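Local atomic coordinates of Ro sixty-related protein, RSR (Deinococcus radiodurans, PDB entry 2NVO), a protein that binds several small RNAs that accumulate during recovery from ultraviolet irradiation and contributes to the resistance of the bacterium to ultraviolet light. Residues I313-A318 / G356-A361; A361-L366 / A528-E533; D405-G410 / I447-Q452; Q414-G419 / A433-F438. One frame throughout, in Å; residues are numbered along the deposited sequence.

Interaction 1: residues I313-A318 / G356-A361; sequences IHPLDA and GNVQPA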
loop_
_atom_site.group_PDB
_atom_site.type_symbol
_atom_site.label_atom_id
_atom_site.label_comp_id
_atom_site.label_asym_id
_atom_site.label_seq_id
_atom_site.Cartn_x
_atom_site.Cartn_y
_atom_site.Cartn_z
ATOM N N ILE A 313 1.680 7.961 -9.553
ATOM C CA ILE A 313 0.865 6.866 -10.073
ATOM C C ILE A 313 1.753 5.795 -10.686
ATOM O O ILE A 313 2.591 6.079 -11.548
ATOM C CB ILE A 313 -0.175 7.355 -11.114
ATOM C CG1 ILE A 313 -1.073 8.439 -10.503
ATOM C CG2 ILE A 313 -1.031 6.201 -11.609
ATOM C CD1 ILE A 313 -1.621 8.091 -9.152
ATOM N N HIS A 314 1.586 4.566 -10.207
ATOM C CA HIS A 314 2.360 3.445 -10.693
ATOM C C HIS A 314 1.609 2.910 -11.902
ATOM O O HIS A 314 0.398 3.028 -11.960
ATOM C CB HIS A 314 2.449 2.385 -9.601
ATOM C CG HIS A 314 3.406 1.279 -9.906
ATOM N ND1 HIS A 314 3.052 0.178 -10.654
ATOM C CD2 HIS A 314 4.703 1.102 -9.560
ATOM C CE1 HIS A 314 4.087 -0.638 -10.743
ATOM N NE2 HIS A 314 5.102 -0.097 -10.097
ATOM N N PRO A 315 2.323 2.347 -12.882
ATOM C CA PRO A 315 1.608 1.818 -14.044
ATOM C C PRO A 315 0.493 0.819 -13.658
ATOM O O PRO A 315 -0.570 0.854 -14.261
ATOM C CB PRO A 315 2.720 1.154 -14.869
ATOM C CG PRO A 315 3.971 1.881 -14.460
ATOM C CD PRO A 315 3.783 2.200 -13.002
ATOM N N LEU A 316 0.736 -0.038 -12.668
ATOM C CA LEU A 316 -0.289 -0.970 -12.179
ATOM C C LEU A 316 -1.513 -0.266 -11.572
ATOM O O LEU A 316 -2.615 -0.816 -11.566
ATOM C CB LEU A 316 0.315 -1.939 -11.162
ATOM C CG LEU A 316 1.249 -2.968 -11.783
ATOM C CD1 LEU A 316 1.847 -3.846 -10.688
ATOM C CD2 LEU A 316 0.474 -3.799 -12.802
ATOM N N ASP A 317 -1.316 0.929 -11.034
ATOM C CA ASP A 317 -2.431 1.747 -10.569
ATOM C C ASP A 317 -3.337 2.083 -11.741
ATOM O O ASP A 317 -4.555 2.029 -11.625
ATOM C CB ASP A 317 -1.932 3.054 -9.951
ATOM C CG ASP A 317 -1.256 2.855 -8.612
ATOM O OD1 ASP A 317 -1.567 1.846 -7.937
ATOM O OD2 ASP A 317 -0.418 3.718 -8.228
ATOM N N ALA A 318 -2.736 2.430 -12.880
ATOM C CA ALA A 318 -3.524 2.762 -14.043
ATOM C C ALA A 318 -4.155 1.503 -14.625
ATOM O O ALA A 318 -5.292 1.530 -15.065
ATOM C CB ALA A 318 -2.667 3.493 -15.099
ATOM N N GLY A 356 7.590 6.401 -16.473
ATOM C CA GLY A 356 8.582 7.428 -16.228
ATOM C C GLY A 356 8.727 7.816 -14.774
ATOM O O GLY A 356 9.709 8.458 -14.392
ATOM N N ASN A 357 7.765 7.419 -13.949
ATOM C CA ASN A 357 7.797 7.769 -12.533
ATOM C C ASN A 357 8.030 6.591 -11.577
ATOM O O ASN A 357 7.878 6.729 -10.366
ATOM C CB ASN A 357 6.531 8.540 -12.162
ATOM C CG ASN A 357 6.235 9.687 -13.145
ATOM O OD1 ASN A 357 5.114 9.833 -13.625
ATOM N ND2 ASN A 357 7.256 10.481 -13.464
ATOM N N VAL A 358 8.403 5.432 -12.118
ATOM C CA VAL A 358 8.756 4.285 -11.280
ATOM C C VAL A 358 10.161 4.458 -10.691
ATOM O O VAL A 358 11.109 4.733 -11.422
ATOM C CB VAL A 358 8.717 2.962 -12.085
ATOM C CG1 VAL A 358 9.362 1.829 -11.301
ATOM C CG2 VAL A 358 7.281 2.609 -12.461
ATOM N N GLN A 359 10.300 4.287 -9.381
ATOM C CA GLN A 359 11.637 4.288 -8.771
ATOM C C GLN A 359 12.289 2.910 -8.907
ATOM O O GLN A 359 11.870 1.962 -8.269
ATOM C CB GLN A 359 11.585 4.706 -7.299
ATOM C CG GLN A 359 10.920 6.062 -7.064
ATOM C CD GLN A 359 11.500 7.176 -7.935
ATOM O OE1 GLN A 359 10.759 7.962 -8.530
ATOM N NE2 GLN A 359 12.828 7.249 -8.005
ATOM N N PRO A 360 13.316 2.813 -9.759
ATOM C CA PRO A 360 14.007 1.565 -10.094
ATOM C C PRO A 360 14.880 1.058 -8.952
ATOM O O PRO A 360 15.292 1.828 -8.086
ATOM C CB PRO A 360 14.906 1.964 -11.268
ATOM C CG PRO A 360 14.443 3.320 -11.697
ATOM C CD PRO A 360 13.863 3.956 -10.492
ATOM N N ALA A 361 15.138 -0.242 -8.937
ATOM C CA ALA A 361 16.109 -0.800 -8.012
ATOM C C ALA A 361 17.511 -0.358 -8.422
ATOM O O ALA A 361 18.405 -0.274 -7.589
ATOM C CB ALA A 361 16.034 -2.314 -8.010
#
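V358 meets the start of helix 315-326 with a single methyl group, CG2, which lies 3.6 Å from CD of P315 and slightly farther from the neighbouring CG. The proline ring and the valine side chain cross at about a right angle. The same methyl comes within 4.2 Å of CD2 of H314, obliquely to the imidazole. V358 brings CG2 to this spot by placing CG1 opposite its own backbone N (chi1 168°), which leaves CG2 beside that nitrogen.

One face of the imidazole rests against CD of P315, and its rotation is fixed by a bond from the backbone: L316 N donates to H314 ND1 over 3.1 Å, somewhat out of the ring plane. H314 occupies the N-cap position, and this is its capping bond. D317 answers it, as H314 N donates to D317 OD2 (2.9 Å, 168°), approaching from above the carboxylate plane; together the two residues make a capping box. The capped helix is part of the helical TROVE horseshoe, and V358 sits in the connection that runs from helix 341-354 to strand 364-369 of the VWFA-like domain. Around the contact, F351 and A354 of helix 341-354 pack on P315, and I398 of helix 388-402 touches both H314 and P315.

Interaction 2: residues A361-L366 / A528-E533; sequences ANTRHL and AFARGE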
loop_
_atom_site.group_PDB
_atom_site.type_symbol
_atom_site.label_atom_id
_atom_site.label_comp_id
_atom_site.label_asym_id
_atom_site.label_seq_id
_atom_site.Cartn_x
_atom_site.Cartn_y
_atom_site.Cartn_z
ATOM N N ALA A 361 15.138 -0.242 -8.937
ATOM C CA ALA A 361 16.109 -0.800 -8.012
ATOM C C ALA A 361 17.511 -0.358 -8.422
ATOM O O ALA A 361 18.405 -0.274 -7.589
ATOM C CB ALA A 361 16.034 -2.314 -8.010
ATOM N N ASN A 362 17.684 -0.108 -9.713
ATOM C CA ASN A 362 18.996 0.100 -10.294
ATOM C C ASN A 362 19.895 -1.118 -10.113
ATOM O O ASN A 362 21.056 -0.998 -9.744
ATOM C CB ASN A 362 19.659 1.353 -9.708
ATOM C CG ASN A 362 20.848 1.796 -10.514
ATOM O OD1 ASN A 362 20.886 1.612 -11.736
ATOM N ND2 ASN A 362 21.839 2.378 -9.844
ATOM N N THR A 363 19.338 -2.297 -10.363
ATOM C CA THR A 363 20.090 -3.541 -10.312
ATOM C C THR A 363 19.791 -4.297 -11.595
ATOM O O THR A 363 18.830 -3.978 -12.311
ATOM C CB THR A 363 19.703 -4.419 -9.106
ATOM O OG1 THR A 363 18.359 -4.888 -9.268
ATOM C CG2 THR A 363 19.807 -3.637 -7.786
ATOM N N ARG A 364 20.627 -5.276 -11.902
ATOM C CA ARG A 364 20.465 -6.049 -13.113
ATOM C C ARG A 364 19.551 -7.222 -12.797
ATOM O O ARG A 364 19.847 -8.031 -11.935
ATOM C CB ARG A 364 21.818 -6.519 -13.639
ATOM C CG ARG A 364 22.770 -5.338 -13.894
ATOM C CD ARG A 364 24.161 -5.820 -14.204
ATOM N NE ARG A 364 24.117 -6.871 -15.207
ATOM C CZ ARG A 364 24.005 -6.668 -16.517
ATOM N NH1 ARG A 364 23.941 -5.433 -17.018
ATOM N NH2 ARG A 364 23.970 -7.718 -17.332
ATOM N N HIS A 365 18.430 -7.282 -13.496
ATOM C CA HIS A 365 17.358 -8.230 -13.164
ATOM C C HIS A 365 17.296 -9.339 -14.184
ATOM O O HIS A 365 17.527 -9.104 -15.367
ATOM C CB HIS A 365 15.995 -7.500 -13.160
ATOM C CG HIS A 365 15.746 -6.682 -11.934
ATOM N ND1 HIS A 365 14.638 -6.860 -11.132
ATOM C CD2 HIS A 365 16.467 -5.685 -11.362
ATOM C CE1 HIS A 365 14.686 -6.013 -10.119
ATOM N NE2 HIS A 365 15.786 -5.288 -10.239
ATOM N N LEU A 366 16.967 -10.550 -13.728
ATOM C CA LEU A 366 16.569 -11.624 -14.616
ATOM C C LEU A 366 15.174 -12.036 -14.133
ATOM O O LEU A 366 15.019 -12.455 -12.989
ATOM C CB LEU A 366 17.519 -12.813 -14.510
ATOM C CG LEU A 366 17.290 -13.986 -15.456
ATOM C CD1 LEU A 366 17.393 -13.556 -16.879
ATOM C CD2 LEU A 366 18.280 -15.151 -15.195
ATOM N N ALA A 528 12.613 -2.131 -2.899
ATOM C CA ALA A 528 13.366 -1.830 -1.681
ATOM C C ALA A 528 14.218 -3.024 -1.290
ATOM O O ALA A 528 15.374 -2.879 -0.899
ATOM C CB ALA A 528 12.426 -1.456 -0.544
ATOM N N PHE A 529 13.638 -4.217 -1.396
ATOM C CA PHE A 529 14.370 -5.446 -1.098
ATOM C C PHE A 529 15.576 -5.617 -2.028
ATOM O O PHE A 529 16.676 -5.954 -1.582
ATOM C CB PHE A 529 13.434 -6.655 -1.211
ATOM C CG PHE A 529 14.141 -7.974 -1.146
ATOM C CD1 PHE A 529 14.394 -8.689 -2.298
ATOM C CD2 PHE A 529 14.556 -8.496 0.067
ATOM C CE1 PHE A 529 15.035 -9.909 -2.254
ATOM C CE2 PHE A 529 15.209 -9.722 0.123
ATOM C CZ PHE A 529 15.458 -10.425 -1.047
ATOM N N ALA A 530 15.375 -5.399 -3.323
ATOM C CA ALA A 530 16.446 -5.607 -4.295
ATOM C C ALA A 530 17.602 -4.636 -4.050
ATOM O O ALA A 530 18.760 -4.964 -4.311
ATOM C CB ALA A 530 15.929 -5.447 -5.719
ATOM N N ARG A 531 17.268 -3.441 -3.566
ATOM C CA ARG A 531 18.271 -2.424 -3.253
ATOM C C ARG A 531 18.989 -2.729 -1.947
ATOM O O ARG A 531 19.885 -1.989 -1.549
ATOM C CB ARG A 531 17.627 -1.039 -3.151
ATOM C CG ARG A 531 17.124 -0.468 -4.458
ATOM C CD ARG A 531 16.512 0.937 -4.275
ATOM N NE ARG A 531 15.529 0.971 -3.194
ATOM C CZ ARG A 531 14.433 1.729 -3.195
ATOM N NH1 ARG A 531 14.170 2.516 -4.231
ATOM N NH2 ARG A 531 13.594 1.697 -2.165
ATOM N N GLY A 532 18.590 -3.804 -1.272
ATOM C CA GLY A 532 19.187 -4.183 -0.003
ATOM C C GLY A 532 18.631 -3.468 1.224
ATOM O O GLY A 532 19.249 -3.504 2.283
ATOM N N GLU A 533 17.469 -2.828 1.094
ATOM C CA GLU A 533 16.886 -2.034 2.182
ATOM C C GLU A 533 15.851 -2.772 3.060
ATOM O O GLU A 533 15.252 -2.172 3.950
ATOM C CB GLU A 533 16.242 -0.756 1.615
ATOM C CG GLU A 533 17.176 0.108 0.786
ATOM C CD GLU A 533 16.438 1.063 -0.146
ATOM O OE1 GLU A 533 17.106 1.850 -0.850
ATOM O OE2 GLU A 533 15.190 1.028 -0.192
#
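A361 and A530 touch through their methyl groups, CB to CB 3.9 Å, and both residues are buried. This is the apolar centre of a small contact between the loop entering strand 364-369 and the end of helix 522-530. R531 adds the aliphatic part of its side chain: its CG packs 3.4 Å from A361 O and 4.1 Å from A361 CB, with CD following at a slightly greater distance. T363 also brings a methyl to A530, CG2 standing 3.9 Å from A530 O. That methyl lies beside the threonine's own backbone N, while OG1 sits between N and the carbonyl carbon (chi1 67°) and is hydrogen-bonded to T459 OG1 of the adjoining strand.

Polar interactions hold the helix end itself. Beyond its packed methylenes the arginine chain bends at chi3 (-51°), and R531 NH2 forms a salt bridge with E533 OE2 at 2.6 Å. It reaches the carboxylate on the syn side, 20° out of its plane. The backbone closes in a Schellman motif, in which G532 takes a positive phi and the bonds E533 N to A528 O and G532 N to F529 O, both 2.9 Å, run back into the last turn.

E403 secures the incoming loop by accepting from the backbone N of A361 and of T363. A530 also rests on T459 of strand 459-464, and F529 packs on K491 and I493 of strand 491-496, so that helix 522-530 lies against the parallel part of the VWFA-like sheet while its last turn meets the chain entering strand 364-369.

Interaction 3: residues D405-G410 / I447-Q452; sequences DALTMG and ILWAAQ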
loop_
_atom_site.group_PDB
_atom_site.type_symbol
_atom_site.label_atom_id
_atom_site.label_comp_id
_atom_site.label_asym_id
_atom_site.label_seq_id
_atom_site.Cartn_x
_atom_site.Cartn_y
_atom_site.Cartn_z
ATOM N N ASP A 405 19.493 -3.210 -16.391
ATOM C CA ASP A 405 19.408 -4.345 -17.270
ATOM C C ASP A 405 18.288 -5.258 -16.812
ATOM O O ASP A 405 17.956 -5.332 -15.629
ATOM C CB ASP A 405 20.730 -5.099 -17.286
ATOM C CG ASP A 405 21.007 -5.760 -18.620
ATOM O OD1 ASP A 405 22.074 -6.401 -18.731
ATOM O OD2 ASP A 405 20.179 -5.639 -19.558
ATOM N N ALA A 406 17.694 -5.948 -17.762
ATOM C CA ALA A 406 16.649 -6.892 -17.429
ATOM C C ALA A 406 16.598 -7.866 -18.579
ATOM O O ALA A 406 16.779 -7.494 -19.722
ATOM C CB ALA A 406 15.337 -6.181 -17.278
ATOM N N LEU A 407 16.391 -9.127 -18.277
ATOM C CA LEU A 407 16.228 -10.093 -19.332
ATOM C C LEU A 407 15.055 -10.926 -18.844
ATOM O O LEU A 407 15.017 -11.231 -17.665
ATOM C CB LEU A 407 17.491 -10.949 -19.418
ATOM C CG LEU A 407 17.419 -12.263 -20.198
ATOM C CD1 LEU A 407 17.139 -12.019 -21.655
ATOM C CD2 LEU A 407 18.743 -13.018 -20.048
ATOM N N THR A 408 14.121 -11.274 -19.727
ATOM C CA THR A 408 12.995 -12.148 -19.333
ATOM C C THR A 408 13.115 -13.538 -19.937
ATOM O O THR A 408 13.310 -13.700 -21.147
ATOM C CB THR A 408 11.636 -11.572 -19.725
ATOM O OG1 THR A 408 11.464 -11.718 -21.142
ATOM C CG2 THR A 408 11.545 -10.105 -19.330
ATOM N N MET A 409 13.030 -14.539 -19.069
ATOM C CA MET A 409 13.080 -15.926 -19.453
ATOM C C MET A 409 11.728 -16.543 -19.089
ATOM O O MET A 409 10.959 -15.959 -18.326
ATOM C CB MET A 409 14.184 -16.651 -18.676
ATOM C CG MET A 409 15.566 -15.982 -18.779
ATOM S SD MET A 409 16.221 -16.208 -20.444
ATOM C CE MET A 409 16.609 -17.954 -20.384
ATOM N N GLY A 410 11.466 -17.735 -19.618
ATOM C CA GLY A 410 10.226 -18.439 -19.351
ATOM C C GLY A 410 10.479 -19.915 -19.128
ATOM O O GLY A 410 11.453 -20.476 -19.668
ATOM N N ILE A 447 18.522 -19.351 -11.605
ATOM C CA ILE A 447 19.798 -19.097 -10.953
ATOM C C ILE A 447 20.865 -20.074 -11.427
ATOM O O ILE A 447 22.015 -19.694 -11.650
ATOM C CB ILE A 447 19.664 -19.164 -9.435
ATOM C CG1 ILE A 447 18.547 -18.232 -8.969
ATOM C CG2 ILE A 447 20.993 -18.799 -8.748
ATOM C CD1 ILE A 447 18.043 -18.555 -7.604
ATOM N N LEU A 448 20.485 -21.340 -11.552
ATOM C CA LEU A 448 21.376 -22.336 -12.125
ATOM C C LEU A 448 21.723 -21.939 -13.567
ATOM O O LEU A 448 22.887 -21.981 -13.975
ATOM C CB LEU A 448 20.724 -23.717 -12.082
ATOM C CG LEU A 448 20.347 -24.324 -10.730
ATOM C CD1 LEU A 448 19.528 -25.580 -10.952
ATOM C CD2 LEU A 448 21.587 -24.654 -9.864
ATOM N N TRP A 449 20.714 -21.538 -14.337
ATOM C CA TRP A 449 20.918 -21.176 -15.729
ATOM C C TRP A 449 21.888 -20.009 -15.877
ATOM O O TRP A 449 22.789 -20.056 -16.705
ATOM C CB TRP A 449 19.596 -20.826 -16.403
ATOM C CG TRP A 449 19.734 -20.403 -17.848
ATOM C CD1 TRP A 449 19.792 -21.224 -18.942
ATOM C CD2 TRP A 449 19.782 -19.060 -18.352
ATOM N NE1 TRP A 449 19.890 -20.480 -20.090
ATOM C CE2 TRP A 449 19.895 -19.151 -19.762
ATOM C CE3 TRP A 449 19.768 -17.790 -17.750
ATOM C CZ2 TRP A 449 19.995 -18.025 -20.579
ATOM C CZ3 TRP A 449 19.860 -16.664 -18.568
ATOM C CH2 TRP A 449 19.963 -16.789 -19.971
ATOM N N ALA A 450 21.692 -18.960 -15.084
ATOM C CA ALA A 450 22.532 -17.769 -15.192
ATOM C C ALA A 450 23.999 -18.099 -14.886
ATOM O O ALA A 450 24.907 -17.566 -15.530
ATOM C CB ALA A 450 22.038 -16.657 -14.269
ATOM N N ALA A 451 24.227 -18.963 -13.904
ATOM C CA ALA A 451 25.602 -19.343 -13.543
ATOM C C ALA A 451 26.251 -20.134 -14.673
ATOM O O ALA A 451 27.401 -19.882 -15.044
ATOM C CB ALA A 451 25.622 -20.139 -12.260
ATOM N N GLN A 452 25.494 -21.079 -15.225
ATOM C CA GLN A 452 25.899 -21.829 -16.406
ATOM C C GLN A 452 26.255 -20.907 -17.576
ATOM O O GLN A 452 27.216 -21.152 -18.311
ATOM C CB GLN A 452 24.774 -22.781 -16.813
ATOM C CG GLN A 452 25.102 -23.685 -17.987
ATOM C CD GLN A 452 24.131 -24.854 -18.116
ATOM O OE1 GLN A 452 23.093 -24.900 -17.449
ATOM N NE2 GLN A 452 24.471 -25.808 -18.976
#
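A Met-aromatic contact joins strand 405-411 to helix 445-452 in the VWFA-like domain, an alpha/beta fold in which helices pack against a largely parallel sheet. The aromatic partner is W449, and M409 lies over one face of its indole. The methyl CE does most of the touching: it is 3.5 Å from the centroid of the six-membered ring and only 16° off the ring normal, a CH-pi contact, and its nearest ring atom is W449 CZ2 at 3.4 Å. The sulfur follows over the same ring, with SD 4.2 Å from the centroid. M409 achieves this by folding rather than extending: turns at chi2 (-71°) and chi3 (-72°) swing the thioether so that both SD and CE are laid over the ring.

L407, two residues earlier on the strand, comes to a different part of the same group. Its CD2 approaches the edge of the indole, near the ring plane, 4.0 Å from W449 CH2, and the two side chains cross at about a right angle. The tryptophan is therefore met by methionine on a face and by leucine at the rim. Its CG stands opposite the backbone N, which carries the ring from the helix toward the strand.

F415 of strand 415-417 adds an edge-to-face ring contact to W449, and L455 in the loop after the helix touches both W449 and L407. From the adjacent strand 364-369, L366 packs on L407, M409 and W449, while I447 and L448 face helix 475-486.

Interaction 4: residues Q414-G419 / A433-F438; sequences QFRPLG and AQSVSF. Unlike the reference sequence in segment 433-438: V436 (reference Met).
R416 and S435 approach each other at the edge of the guanidinium group, the serine hydroxyl lying near its plane with NH2 4.1 Å from OG. CB of S435 is just as close to R416 NH2, making this a loose packing contact. The arginine leaves the strand with CG between its backbone N and carbonyl carbon (chi1 66°) and then runs extended to NE. Its end is held on its own side of the contact: R416 NH1 donates to P417 O, 3.1 Å away and almost in the guanidinium plane, while NH2 forms a salt bridge with E413. S435 turns its hydroxyl to its own segment, where OG donates to S437 O at 2.6 Å, and has a weak hydrogen bond to OE2 of E413, the oxygen that also pairs with R416 NH2.

Both segments belong to the VWFA-like domain. Strand 415-417 is the antiparallel edge strand of its main sheet, and residues 433-438 lead from helix 426-432 toward helix 445-452. They pass close to the MIDAS-like site: the side chain of S435 is about 7 Å from that of the metal ligand S372 and about 11 Å from the bound calcium ion.

L418 forms the apolar half of the contact, pointing its CB toward A433, whose own methyl is directed away. The leucine branch CD2 consequently meets backbone as well as side chain, 4.2 Å from A433 CA and 4.3 Å from A433 CB. L369 of strand 364-369 packs on both L418 and A433.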
loop_
_atom_site.group_PDB
_atom_site.type_symbol
_atom_site.label_atom_id
_atom_site.label_comp_id
_atom_site.label_asym_id
_atom_site.label_seq_id
_atom_site.Cartn_x
_atom_site.Cartn_y
_atom_site.Cartn_z
ATOM N N GLN A 414 11.722 -25.562 -22.934
ATOM C CA GLN A 414 12.856 -25.504 -22.042
ATOM C C GLN A 414 12.973 -24.085 -21.521
ATOM O O GLN A 414 12.239 -23.194 -21.955
ATOM C CB GLN A 414 14.129 -25.927 -22.767
ATOM C CG GLN A 414 14.126 -25.628 -24.235
ATOM C CD GLN A 414 14.747 -26.761 -25.023
ATOM O OE1 GLN A 414 15.193 -27.758 -24.447
ATOM N NE2 GLN A 414 14.770 -26.623 -26.348
ATOM N N PHE A 415 13.885 -23.887 -20.581
ATOM C CA PHE A 415 14.094 -22.577 -19.989
ATOM C C PHE A 415 14.742 -21.676 -21.005
ATOM O O PHE A 415 15.883 -21.896 -21.409
ATOM C CB PHE A 415 14.951 -22.682 -18.732
ATOM C CG PHE A 415 14.954 -21.437 -17.908
ATOM C CD1 PHE A 415 13.849 -21.113 -17.121
ATOM C CD2 PHE A 415 16.038 -20.580 -17.927
ATOM C CE1 PHE A 415 13.843 -19.963 -16.362
ATOM C CE2 PHE A 415 16.049 -19.426 -17.167
ATOM C CZ PHE A 415 14.942 -19.111 -16.380
ATOM N N ARG A 416 14.017 -20.667 -21.450
ATOM C CA ARG A 416 14.479 -19.903 -22.593
ATOM C C ARG A 416 14.021 -18.467 -22.495
ATOM O O ARG A 416 13.143 -18.149 -21.698
ATOM C CB ARG A 416 13.935 -20.516 -23.881
ATOM C CG ARG A 416 12.427 -20.402 -24.004
ATOM C CD ARG A 416 11.982 -20.533 -25.441
ATOM N NE ARG A 416 10.541 -20.732 -25.540
ATOM C CZ ARG A 416 9.657 -19.749 -25.655
ATOM N NH1 ARG A 416 10.054 -18.481 -25.676
ATOM N NH2 ARG A 416 8.366 -20.040 -25.745
ATOM N N PRO A 417 14.620 -17.591 -23.312
ATOM C CA PRO A 417 14.253 -16.179 -23.372
ATOM C C PRO A 417 12.867 -16.041 -23.956
ATOM O O PRO A 417 12.487 -16.844 -24.819
ATOM C CB PRO A 417 15.279 -15.588 -24.344
ATOM C CG PRO A 417 16.406 -16.550 -24.360
ATOM C CD PRO A 417 15.784 -17.891 -24.163
ATOM N N LEU A 418 12.118 -15.049 -23.486
ATOM C CA LEU A 418 10.769 -14.824 -23.991
ATOM C C LEU A 418 10.821 -13.797 -25.112
ATOM O O LEU A 418 9.894 -13.675 -25.907
ATOM C CB LEU A 418 9.833 -14.350 -22.862
ATOM C CG LEU A 418 8.959 -15.374 -22.126
ATOM C CD1 LEU A 418 9.479 -16.808 -22.191
ATOM C CD2 LEU A 418 8.621 -14.959 -20.680
ATOM N N GLY A 419 11.923 -13.061 -25.185
ATOM C CA GLY A 419 12.089 -12.073 -26.236
ATOM C C GLY A 419 11.186 -10.868 -26.067
ATOM O O GLY A 419 10.871 -10.176 -27.032
ATOM N N ALA A 433 4.580 -14.410 -23.146
ATOM C CA ALA A 433 4.629 -15.061 -21.847
ATOM C C ALA A 433 3.568 -16.165 -21.714
ATOM O O ALA A 433 3.075 -16.431 -20.627
ATOM C CB ALA A 433 4.434 -14.039 -20.751
ATOM N N GLN A 434 3.220 -16.781 -22.834
ATOM C CA GLN A 434 2.302 -17.920 -22.843
ATOM C C GLN A 434 2.844 -18.962 -23.808
ATOM O O GLN A 434 3.228 -18.656 -24.935
ATOM C CB GLN A 434 0.870 -17.487 -23.219
ATOM C CG GLN A 434 0.067 -16.988 -21.999
ATOM C CD GLN A 434 -0.097 -18.087 -20.953
ATOM O OE1 GLN A 434 0.458 -18.030 -19.837
ATOM N NE2 GLN A 434 -0.830 -19.116 -21.326
ATOM N N SER A 435 2.929 -20.191 -23.338
ATOM C CA SER A 435 3.460 -21.252 -24.154
ATOM C C SER A 435 2.673 -22.513 -23.853
ATOM O O SER A 435 2.620 -22.961 -22.710
ATOM C CB SER A 435 4.951 -21.441 -23.862
ATOM O OG SER A 435 5.438 -22.616 -24.474
ATOM N N VAL A 436 2.057 -23.075 -24.887
ATOM C CA VAL A 436 1.320 -24.338 -24.784
ATOM C C VAL A 436 2.131 -25.466 -24.140
ATOM O O VAL A 436 1.594 -26.270 -23.381
ATOM C CB VAL A 436 0.833 -24.815 -26.170
ATOM C CG1 VAL A 436 0.032 -26.091 -26.031
ATOM C CG2 VAL A 436 0.010 -23.736 -26.844
ATOM N N SER A 437 3.422 -25.539 -24.446
ATOM C CA SER A 437 4.275 -26.510 -23.783
ATOM C C SER A 437 5.133 -25.791 -22.761
ATOM O O SER A 437 5.767 -24.779 -23.057
ATOM C CB SER A 437 5.127 -27.290 -24.789
ATOM O OG SER A 437 6.160 -26.481 -25.307
ATOM N N PHE A 438 5.138 -26.301 -21.546
ATOM C CA PHE A 438 5.793 -25.596 -20.455
ATOM C C PHE A 438 6.461 -26.636 -19.589
ATOM O O PHE A 438 6.222 -27.832 -19.760
ATOM C CB PHE A 438 4.761 -24.790 -19.658
ATOM C CG PHE A 438 3.621 -25.623 -19.146
ATOM C CD1 PHE A 438 3.737 -26.314 -17.962
ATOM C CD2 PHE A 438 2.447 -25.736 -19.875
ATOM C CE1 PHE A 438 2.683 -27.099 -17.480
ATOM C CE2 PHE A 438 1.387 -26.519 -19.407
ATOM C CZ PHE A 438 1.509 -27.199 -18.202
#

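Interaction 1 comes first along the chain and joins the helical TROVE part to the connection entering the VWFA-like domain. Interaction 2 takes over at the shared residue A361, about 15 Å away between centres, and ties the start of that domain to its last helix. Interaction 3 is nested within the loop closed by interaction 2, and interaction 4 within that of interaction 3, their centres about 13 Å apart. Interactions 2, 3 and 4 all reach one sheet, in which strands 364-369, 405-411 and 415-417 are successive neighbours; R364 NH2 and D405 OD1 bridge interactions 2 and 3. The series thus runs from the junction of the ring-shaped monomer toward the metal-binding region.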